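Local coordinates for protein glutathione S-transferase domain (Burkholderia graminis, PDB 4MF5) that binds glutathione and probably transfers it to electrophilic substrates, as glutathione S-transferases do, at residues T24-P36 with E83-I97. Numbering follows the deposited sequence.
Sequences TDLSAFPITKKWP and EFMSLNPNNKIPAII. With GSH (glutathione), chain D.
Ser86 OG, packed against the ring of Pro30, makes two hydrogen bonds: it donates to Glu83 O at 2.7 Å and accepts from a water at 2.8 Å. That water in turn takes the N-H of Ile31, so a single molecule links Ile31 N to Ser86, where no direct hydrogen bond joins the two segments. Beside this bridge Ile31 fills the centre of the contact. With CG1 anti to the backbone N (chi1 -167°), its CD1 touches both Leu87 CD2 (3.7 Å) and Phe84 CD1 (3.8 Å), while CG2 branches toward Ile97 CD1. Phe29 lies across Ile97, whose CD1 touches ring atom CG at 3.6 Å and whose CG2 stands over one face, offset toward the rim. On the other flank the Trp35 indole brings CZ3 to within 4.0 Å of Phe84 CB, near the indole plane, and Lys34 and Glu83 meet through their aliphatic parts; their charged ends do not meet. Beyond Phe84, segment 83-97 turns into the cis-Pro94 loop of the thioredoxin-like domain, where Ile93 N donates to glutathione O2 (2.9 Å, 162°). Apolar packing and one water thus fasten residues 24-36 to residues 83-87 and strand 95-98 of the thioredoxin-like fold, while the intervening loop 91-93 of the same segment meets the ligand.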
ATOM      1  N   THR A  24     -12.030  -7.652  30.504  1.00 39.55           N
ATOM      2  CA  THR A  24     -11.106  -6.952  29.612  1.00 35.38           C
ATOM      3  C   THR A  24     -11.206  -5.448  29.849  1.00 41.48           C
ATOM      4  O   THR A  24     -12.307  -4.888  29.895  1.00 38.04           O
ATOM      5  CB  THR A  24     -11.386  -7.303  28.124  1.00 38.87           C
ATOM      6  OG1 THR A  24     -11.455  -8.730  27.984  1.00 39.04           O
ATOM      7  CG2 THR A  24     -10.288  -6.725  27.151  1.00 25.98           C
ATOM      8  N   ASP A  25     -10.064  -4.803  30.064  1.00 38.13           N
ATOM      9  CA  ASP A  25     -10.028  -3.351  30.114  1.00 41.00           C
ATOM     10  C   ASP A  25      -9.065  -2.807  29.065  1.00 31.95           C
ATOM     11  O   ASP A  25      -7.903  -3.224  28.983  1.00 49.77           O
ATOM     12  CB  ASP A  25      -9.634  -2.832  31.489  1.00 54.77           C
ATOM     13  CG  ASP A  25      -9.691  -1.322  31.556  1.00 42.90           C
ATOM     14  OD1 ASP A  25     -10.782  -0.773  31.837  1.00 67.06           O
ATOM     15  OD2 ASP A  25      -8.642  -0.694  31.288  1.00 38.40           O
ATOM     16  N   LEU A  26      -9.559  -1.854  28.281  1.00 30.92           N
ATOM     17  CA  LEU A  26      -8.793  -1.236  27.198  1.00 23.25           C
ATOM     18  C   LEU A  26      -8.508   0.228  27.495  1.00 20.72           C
ATOM     19  O   LEU A  26      -8.153   0.990  26.607  1.00 18.53           O
ATOM     20  CB  LEU A  26      -9.568  -1.383  25.897  1.00 18.26           C
ATOM     21  CG  LEU A  26      -9.638  -2.817  25.405  1.00 17.96           C
ATOM     22  CD1 LEU A  26     -10.578  -2.898  24.209  1.00 22.19           C
ATOM     23  CD2 LEU A  26      -8.249  -3.362  25.088  1.00 21.69           C
ATOM     24  N   SER A  27      -8.626   0.605  28.767  1.00 25.37           N
ATOM     25  CA  SER A  27      -8.432   1.990  29.178  1.00 26.47           C
ATOM     26  C   SER A  27      -7.015   2.492  28.967  1.00 25.70           C
ATOM     27  O   SER A  27      -6.798   3.701  28.996  1.00 30.22           O
ATOM     28  CB  SER A  27      -8.825   2.177  30.645  1.00 41.59           C
ATOM     29  OG  SER A  27      -7.899   1.549  31.518  1.00 51.15           O
ATOM     30  N   ALA A  28      -6.048   1.603  28.724  1.00 24.02           N
ATOM     31  CA  ALA A  28      -4.697   2.057  28.355  1.00 23.05           C
ATOM     32  C   ALA A  28      -4.670   2.799  27.009  1.00 22.35           C
ATOM     33  O   ALA A  28      -3.712   3.510  26.713  1.00 25.91           O
ATOM     34  CB  ALA A  28      -3.736   0.877  28.309  1.00 32.54           C
ATOM     35  N   PHE A  29      -5.707   2.616  26.196  1.00 15.92           N
ATOM     36  CA  PHE A  29      -5.774   3.238  24.886  1.00 14.83           C
ATOM     37  C   PHE A  29      -6.681   4.462  24.952  1.00 13.19           C
ATOM     38  O   PHE A  29      -7.872   4.337  25.181  1.00 13.96           O
ATOM     39  CB  PHE A  29      -6.294   2.228  23.880  1.00 13.39           C
ATOM     40  CG  PHE A  29      -5.362   1.075  23.684  1.00 13.91           C
ATOM     41  CD1 PHE A  29      -4.352   1.131  22.747  1.00 14.35           C
ATOM     42  CD2 PHE A  29      -5.492  -0.057  24.455  1.00 14.35           C
ATOM     43  CE1 PHE A  29      -3.474   0.073  22.588  1.00 16.58           C
ATOM     44  CE2 PHE A  29      -4.625  -1.126  24.297  1.00 17.18           C
ATOM     45  CZ  PHE A  29      -3.607  -1.045  23.377  1.00 16.06           C
ATOM     46  N   PRO A  30      -6.113   5.655  24.758  1.00 13.13           N
ATOM     47  CA  PRO A  30      -6.920   6.860  24.940  1.00 13.26           C
ATOM     48  C   PRO A  30      -8.139   6.957  24.026  1.00 11.85           C
ATOM     49  O   PRO A  30      -9.083   7.696  24.338  1.00 12.40           O
ATOM     50  CB  PRO A  30      -5.917   7.990  24.673  1.00 14.88           C
ATOM     51  CG  PRO A  30      -4.600   7.419  25.100  1.00 15.40           C
ATOM     52  CD  PRO A  30      -4.679   5.977  24.641  1.00 14.32           C
ATOM     53  N   ILE A  31      -8.130   6.260  22.893  1.00 11.29           N
ATOM     54  CA  ILE A  31      -9.294   6.301  22.016  1.00 11.19           C
ATOM     55  C   ILE A  31     -10.576   5.860  22.723  1.00 11.11           C
ATOM     56  O   ILE A  31     -11.667   6.303  22.388  1.00 11.45           O
ATOM     57  CB  ILE A  31      -9.054   5.498  20.726  1.00 10.39           C
ATOM     58  CG1 ILE A  31     -10.140   5.806  19.694  1.00 10.41           C
ATOM     59  CG2 ILE A  31      -8.975   4.008  20.971  1.00 10.79           C
ATOM     60  CD1 ILE A  31      -9.820   5.305  18.298  1.00 10.82           C
ATOM     61  N   THR A  32     -10.432   4.995  23.718  1.00 11.75           N
ATOM     62  CA  THR A  32     -11.591   4.443  24.419  1.00 12.33           C
ATOM     63  C   THR A  32     -12.295   5.490  25.287  1.00 12.57           C
ATOM     64  O   THR A  32     -13.411   5.258  25.726  1.00 14.42           O
ATOM     65  CB  THR A  32     -11.219   3.210  25.272  1.00 13.01           C
ATOM     66  OG1 THR A  32     -10.313   3.591  26.315  1.00 13.70           O
ATOM     67  CG2 THR A  32     -10.648   2.088  24.400  1.00 14.30           C
ATOM     68  N   LYS A  33     -11.660   6.653  25.517  1.00 13.02           N
ATOM     69  CA  LYS A  33     -12.358   7.740  26.190  1.00 13.35           C
ATOM     70  C   LYS A  33     -13.478   8.274  25.305  1.00 12.42           C
ATOM     71  O   LYS A  33     -14.521   8.691  25.807  1.00 14.44           O
ATOM     72  CB  LYS A  33     -11.396   8.882  26.553  1.00 15.02           C
ATOM     73  CG  LYS A  33     -10.373   8.500  27.590  1.00 19.16           C
ATOM     74  CD  LYS A  33     -11.047   8.289  28.945  1.00 41.45           C
ATOM     75  CE  LYS A  33     -10.057   7.952  30.058  1.00 70.30           C
ATOM     76  NZ  LYS A  33     -10.122   6.520  30.462  1.00 64.35           N
ATOM     77  N   LYS A  34     -13.254   8.308  23.997  1.00 11.72           N
ATOM     78  CA  LYS A  34     -14.236   8.822  23.054  1.00 11.61           C
ATOM     79  C   LYS A  34     -15.232   7.752  22.589  1.00 11.71           C
ATOM     80  O   LYS A  34     -16.415   8.017  22.422  1.00 12.69           O
ATOM     81  CB  LYS A  34     -13.539   9.462  21.855  1.00 11.55           C
ATOM     82  CG  LYS A  34     -14.494  10.086  20.864  1.00 12.70           C
ATOM     83  CD  LYS A  34     -13.788  11.086  19.962  1.00 14.37           C
ATOM     84  CE  LYS A  34     -14.698  11.725  18.935  1.00 16.32           C
ATOM     85  NZ  LYS A  34     -15.652  12.634  19.593  1.00 19.27           N
ATOM     86  N   TRP A  35     -14.756   6.532  22.396  1.00 11.27           N
ATOM     87  CA  TRP A  35     -15.583   5.405  21.990  1.00 11.97           C
ATOM     88  C   TRP A  35     -15.362   4.271  22.989  1.00 11.73           C
ATOM     89  O   TRP A  35     -14.585   3.347  22.744  1.00 12.59           O
ATOM     90  CB  TRP A  35     -15.273   4.947  20.562  1.00 12.52           C
ATOM     91  CG  TRP A  35     -15.603   5.964  19.511  1.00 12.13           C
ATOM     92  CD1 TRP A  35     -16.811   6.178  18.934  1.00 13.80           C
ATOM     93  CD2 TRP A  35     -14.695   6.859  18.879  1.00 11.19           C
ATOM     94  NE1 TRP A  35     -16.724   7.170  17.996  1.00 13.52           N
ATOM     95  CE2 TRP A  35     -15.425   7.593  17.930  1.00 11.49           C
ATOM     96  CE3 TRP A  35     -13.329   7.089  19.000  1.00 11.73           C
ATOM     97  CZ2 TRP A  35     -14.839   8.571  17.133  1.00 12.14           C
ATOM     98  CZ3 TRP A  35     -12.752   8.044  18.216  1.00 12.34           C
ATOM     99  CH2 TRP A  35     -13.506   8.773  17.287  1.00 12.21           C
ATOM    100  N   PRO A  36     -16.044   4.325  24.148  1.00 13.93           N
ATOM    101  CA  PRO A  36     -15.857   3.275  25.150  1.00 14.12           C
ATOM    102  C   PRO A  36     -16.304   1.909  24.639  1.00 12.56           C
ATOM    103  O   PRO A  36     -17.226   1.801  23.835  1.00 14.48           O
ATOM    104  CB  PRO A  36     -16.757   3.716  26.313  1.00 17.29           C
ATOM    105  CG  PRO A  36     -17.060   5.114  26.086  1.00 18.03           C
ATOM    106  CD  PRO A  36     -16.932   5.394  24.627  1.00 15.73           C
ATOM    107  N   GLU A  83      -8.075  11.798  20.682  1.00 13.48           N
ATOM    108  CA  GLU A  83      -8.480  10.433  21.016  1.00 12.57           C
ATOM    109  C   GLU A  83      -8.337   9.507  19.806  1.00 11.35           C
ATOM    110  O   GLU A  83      -7.722   8.455  19.902  1.00 11.62           O
ATOM    111  CB  GLU A  83      -9.902  10.411  21.566  1.00 13.51           C
ATOM    112  CG  GLU A  83     -10.031  11.042  22.946  1.00 14.30           C
ATOM    113  CD  GLU A  83     -10.010  12.556  22.963  1.00 16.48           C
ATOM    114  OE1 GLU A  83     -10.140  13.208  21.903  1.00 16.91           O
ATOM    115  OE2 GLU A  83      -9.901  13.101  24.074  1.00 21.82           O
ATOM    116  N   PHE A  84      -8.886   9.887  18.655  1.00 11.47           N
ATOM    117  CA  PHE A  84      -8.710   9.060  17.483  1.00 11.35           C
ATOM    118  C   PHE A  84      -7.239   8.977  17.072  1.00 10.63           C
ATOM    119  O   PHE A  84      -6.725   7.902  16.747  1.00 10.60           O
ATOM    120  CB  PHE A  84      -9.591   9.522  16.305  1.00 11.81           C
ATOM    121  CG  PHE A  84      -9.501   8.579  15.149  1.00 10.45           C
ATOM    122  CD1 PHE A  84     -10.242   7.413  15.149  1.00 11.05           C
ATOM    123  CD2 PHE A  84      -8.620   8.801  14.100  1.00 11.48           C
ATOM    124  CE1 PHE A  84     -10.103   6.504  14.134  1.00 11.32           C
ATOM    125  CE2 PHE A  84      -8.492   7.883  13.087  1.00 11.73           C
ATOM    126  CZ  PHE A  84      -9.227   6.722  13.113  1.00 10.77           C
ATOM    127  N   MET A  85      -6.572  10.134  17.075  1.00 11.15           N
ATOM    128  CA  MET A  85      -5.206  10.215  16.609  1.00 11.50           C
ATOM    129  C   MET A  85      -4.226   9.470  17.500  1.00 11.11           C
ATOM    130  O   MET A  85      -3.150   9.087  17.038  1.00 12.13           O
ATOM    131  CB  MET A  85      -4.797  11.666  16.357  1.00 13.88           C
ATOM    132  CG  MET A  85      -5.529  12.228  15.144  1.00 15.45           C
ATOM    133  SD  MET A  85      -5.107  13.911  14.691  1.00 17.00           S
ATOM    134  CE  MET A  85      -3.397  13.741  14.222  1.00 21.01           C
ATOM    135  N   SER A  86      -4.613   9.204  18.747  1.00 11.75           N
ATOM    136  CA  SER A  86      -3.778   8.392  19.636  1.00 12.08           C
ATOM    137  C   SER A  86      -3.661   6.960  19.138  1.00 11.73           C
ATOM    138  O   SER A  86      -2.698   6.263  19.457  1.00 13.69           O
ATOM    139  CB  SER A  86      -4.312   8.403  21.068  1.00 12.52           C
ATOM    140  OG  SER A  86      -5.498   7.655  21.222  1.00 12.79           O
ATOM    141  N   LEU A  87      -4.643   6.508  18.367  1.00 10.34           N
ATOM    142  CA  LEU A  87      -4.607   5.188  17.743  1.00 10.41           C
ATOM    143  C   LEU A  87      -4.050   5.273  16.318  1.00  9.81           C
ATOM    144  O   LEU A  87      -3.175   4.490  15.939  1.00 11.27           O
ATOM    145  CB  LEU A  87      -5.996   4.558  17.731  1.00  9.91           C
ATOM    146  CG  LEU A  87      -6.090   3.171  17.109  1.00  9.64           C
ATOM    147  CD1 LEU A  87      -5.139   2.184  17.788  1.00 11.46           C
ATOM    148  CD2 LEU A  87      -7.509   2.656  17.142  1.00  9.99           C
ATOM    149  N   ASN A  88      -4.556   6.211  15.518  1.00 10.01           N
ATOM    150  CA  ASN A  88      -4.030   6.415  14.171  1.00  9.71           C
ATOM    151  C   ASN A  88      -3.561   7.849  14.005  1.00 10.11           C
ATOM    152  O   ASN A  88      -4.368   8.754  13.779  1.00  9.94           O
ATOM    153  CB  ASN A  88      -5.024   6.105  13.057  1.00 10.08           C
ATOM    154  CG  ASN A  88      -4.348   6.256  11.701  1.00  9.63           C
ATOM    155  OD1 ASN A  88      -3.152   6.574  11.647  1.00  9.98           O
ATOM    156  ND2 ASN A  88      -5.054   6.028  10.625  1.00  9.69           N
ATOM    157  N   PRO A  89      -2.249   8.084  14.136  1.00 10.83           N
ATOM    158  CA  PRO A  89      -1.734   9.453  14.007  1.00 11.94           C
ATOM    159  C   PRO A  89      -1.893  10.054  12.595  1.00 10.83           C
ATOM    160  O   PRO A  89      -1.724  11.253  12.436  1.00 12.27           O
ATOM    161  CB  PRO A  89      -0.258   9.283  14.366  1.00 15.68           C
ATOM    162  CG  PRO A  89       0.058   7.888  13.975  1.00 15.58           C
ATOM    163  CD  PRO A  89      -1.165   7.106  14.362  1.00 12.67           C
ATOM    164  N   ASN A  90      -2.237   9.229  11.607  1.00 10.28           N
ATOM    165  CA  ASN A  90      -2.574   9.698  10.272  1.00 10.05           C
ATOM    166  C   ASN A  90      -4.025  10.170  10.160  1.00  9.83           C
ATOM    167  O   ASN A  90      -4.418  10.631   9.090  1.00 10.55           O
ATOM    168  CB  ASN A  90      -2.270   8.612   9.246  1.00 10.15           C
ATOM    169  CG  ASN A  90      -2.353   9.092   7.816  1.00  9.60           C
ATOM    170  OD1 ASN A  90      -1.859  10.169   7.483  1.00 10.48           O
ATOM    171  ND2 ASN A  90      -2.911   8.264   6.944  1.00 10.46           N
ATOM    172  N   ASN A  91      -4.821  10.066  11.228  1.00 10.05           N
ATOM    173  CA  ASN A  91      -6.162  10.651  11.235  1.00 10.55           C
ATOM    174  C   ASN A  91      -7.114  10.055  10.201  1.00 10.43           C
ATOM    175  O   ASN A  91      -8.070  10.721   9.796  1.00 12.47           O
ATOM    176  CB  ASN A  91      -6.155  12.218  11.263  1.00 11.91           C
ATOM    177  CG  ASN A  91      -5.835  12.923   9.945  1.00 14.42           C
ATOM    178  OD1 ASN A  91      -6.656  12.930   8.992  1.00 17.28           O
ATOM    179  ND2 ASN A  91      -4.730  13.624   9.920  1.00 13.00           N
ATOM    180  N   LYS A  92      -6.919   8.781   9.848  1.00 10.01           N
ATOM    181  CA  LYS A  92      -7.719   8.138   8.835  1.00 11.09           C
ATOM    182  C   LYS A  92      -8.367   6.865   9.367  1.00 10.66           C
ATOM    183  O   LYS A  92      -7.806   6.130  10.167  1.00 12.27           O
ATOM    184  CB  LYS A  92      -6.855   7.797   7.628  1.00 13.30           C
ATOM    185  CG  LYS A  92      -6.253   8.953   6.929  1.00 19.90           C
ATOM    186  CD  LYS A  92      -7.228   9.941   6.358  1.00 25.56           C
ATOM    187  CE  LYS A  92      -6.467  11.115   5.716  1.00 28.90           C
ATOM    188  NZ  LYS A  92      -5.791  10.748   4.438  1.00 30.64           N
ATOM    189  N   ILE A  93      -9.570   6.606   8.918  1.00 10.69           N
ATOM    190  CA  ILE A  93     -10.196   5.330   9.196  1.00 10.10           C
ATOM    191  C   ILE A  93      -9.810   4.318   8.112  1.00  9.06           C
ATOM    192  O   ILE A  93      -9.442   4.674   7.008  1.00 10.35           O
ATOM    193  CB  ILE A  93     -11.719   5.461   9.352  1.00 11.24           C
ATOM    194  CG1 ILE A  93     -12.384   5.848   8.029  1.00 13.09           C
ATOM    195  CG2 ILE A  93     -12.087   6.400  10.494  1.00 15.98           C
ATOM    196  CD1 ILE A  93     -12.717   4.648   7.166  1.00 14.02           C
ATOM    197  N   PRO A  94      -9.884   3.034   8.435  1.00  8.54           N
ATOM    198  CA  PRO A  94     -10.221   2.429   9.716  1.00  8.95           C
ATOM    199  C   PRO A  94      -9.007   2.244  10.612  1.00  8.50           C
ATOM    200  O   PRO A  94      -7.851   2.290  10.166  1.00  9.20           O
ATOM    201  CB  PRO A  94     -10.767   1.064   9.287  1.00  9.73           C
ATOM    202  CG  PRO A  94      -9.888   0.725   8.115  1.00  9.69           C
ATOM    203  CD  PRO A  94      -9.661   2.008   7.397  1.00  9.23           C
ATOM    204  N   ALA A  95      -9.303   1.971  11.876  1.00  8.19           N
ATOM    205  CA  ALA A  95      -8.290   1.500  12.818  1.00  7.68           C
ATOM    206  C   ALA A  95      -8.961   0.500  13.740  1.00  7.84           C
ATOM    207  O   ALA A  95     -10.188   0.511  13.907  1.00  8.38           O
ATOM    208  CB  ALA A  95      -7.704   2.672  13.596  1.00  8.82           C
ATOM    209  N   ILE A  96      -8.153  -0.382  14.333  1.00  7.74           N
ATOM    210  CA  ILE A  96      -8.641  -1.396  15.258  1.00  7.52           C
ATOM    211  C   ILE A  96      -7.806  -1.446  16.523  1.00  7.99           C
ATOM    212  O   ILE A  96      -6.640  -1.056  16.537  1.00  8.08           O
ATOM    213  CB  ILE A  96      -8.660  -2.813  14.611  1.00  8.26           C
ATOM    214  CG1 ILE A  96      -7.256  -3.302  14.261  1.00  8.60           C
ATOM    215  CG2 ILE A  96      -9.595  -2.848  13.417  1.00  8.33           C
ATOM    216  CD1 ILE A  96      -7.145  -4.783  14.036  1.00  9.87           C
ATOM    217  N   ILE A  97      -8.410  -2.000  17.564  1.00  8.15           N
ATOM    218  CA  ILE A  97      -7.650  -2.578  18.680  1.00  8.13           C
ATOM    219  C   ILE A  97      -8.188  -3.979  18.898  1.00  7.87           C
ATOM    220  O   ILE A  97      -9.377  -4.137  19.219  1.00  8.73           O
ATOM    221  CB  ILE A  97      -7.765  -1.777  19.993  1.00  9.34           C
ATOM    222  CG1 ILE A  97      -7.201  -0.357  19.817  1.00  9.30           C
ATOM    223  CG2 ILE A  97      -7.019  -2.520  21.104  1.00 10.56           C
ATOM    224  CD1 ILE A  97      -7.615   0.600  20.912  1.00 10.99           C
TER
HETATM  225  CG1 GSH D 303      -7.988   5.596   4.766  0.62 18.06           C
HETATM  226  CD1 GSH D 303      -9.370   6.155   4.756  0.62 16.16           C
HETATM  227  OE1 GSH D 303     -10.357   5.566   4.284  0.62 26.90           O
HETATM  228  N2  GSH D 303      -9.470   7.330   5.315  0.62 32.97           N
HETATM  229  CA2 GSH D 303     -10.196   8.455   4.776  0.62 24.50           C
HETATM  230  C2  GSH D 303     -10.413   9.301   5.974  0.62 25.29           C
HETATM  231  O2  GSH D 303     -10.435   8.756   7.136  0.62 18.15           O
HETATM  232  CB2 GSH D 303     -11.551   8.321   4.133  0.62 32.98           C
HETATM  233  SG2 GSH D 303     -12.198   6.662   4.096  0.62 33.97           S
HETATM  234  N3  GSH D 303     -10.535  10.593   5.758  0.62 27.04           N
HETATM  235  CA3 GSH D 303     -10.526  11.519   6.863  0.62 26.34           C
HETATM  236  C3  GSH D 303      -9.771  12.768   6.474  0.62 27.92           C
HETATM  237  O31 GSH D 303      -9.348  12.851   5.301  0.62 31.01           O
HETATM  238  O32 GSH D 303      -9.585  13.679   7.309  0.62 24.90           O
HETATM  239  O   HOH W   1      -5.769   4.914  21.544  1.00 13.34           O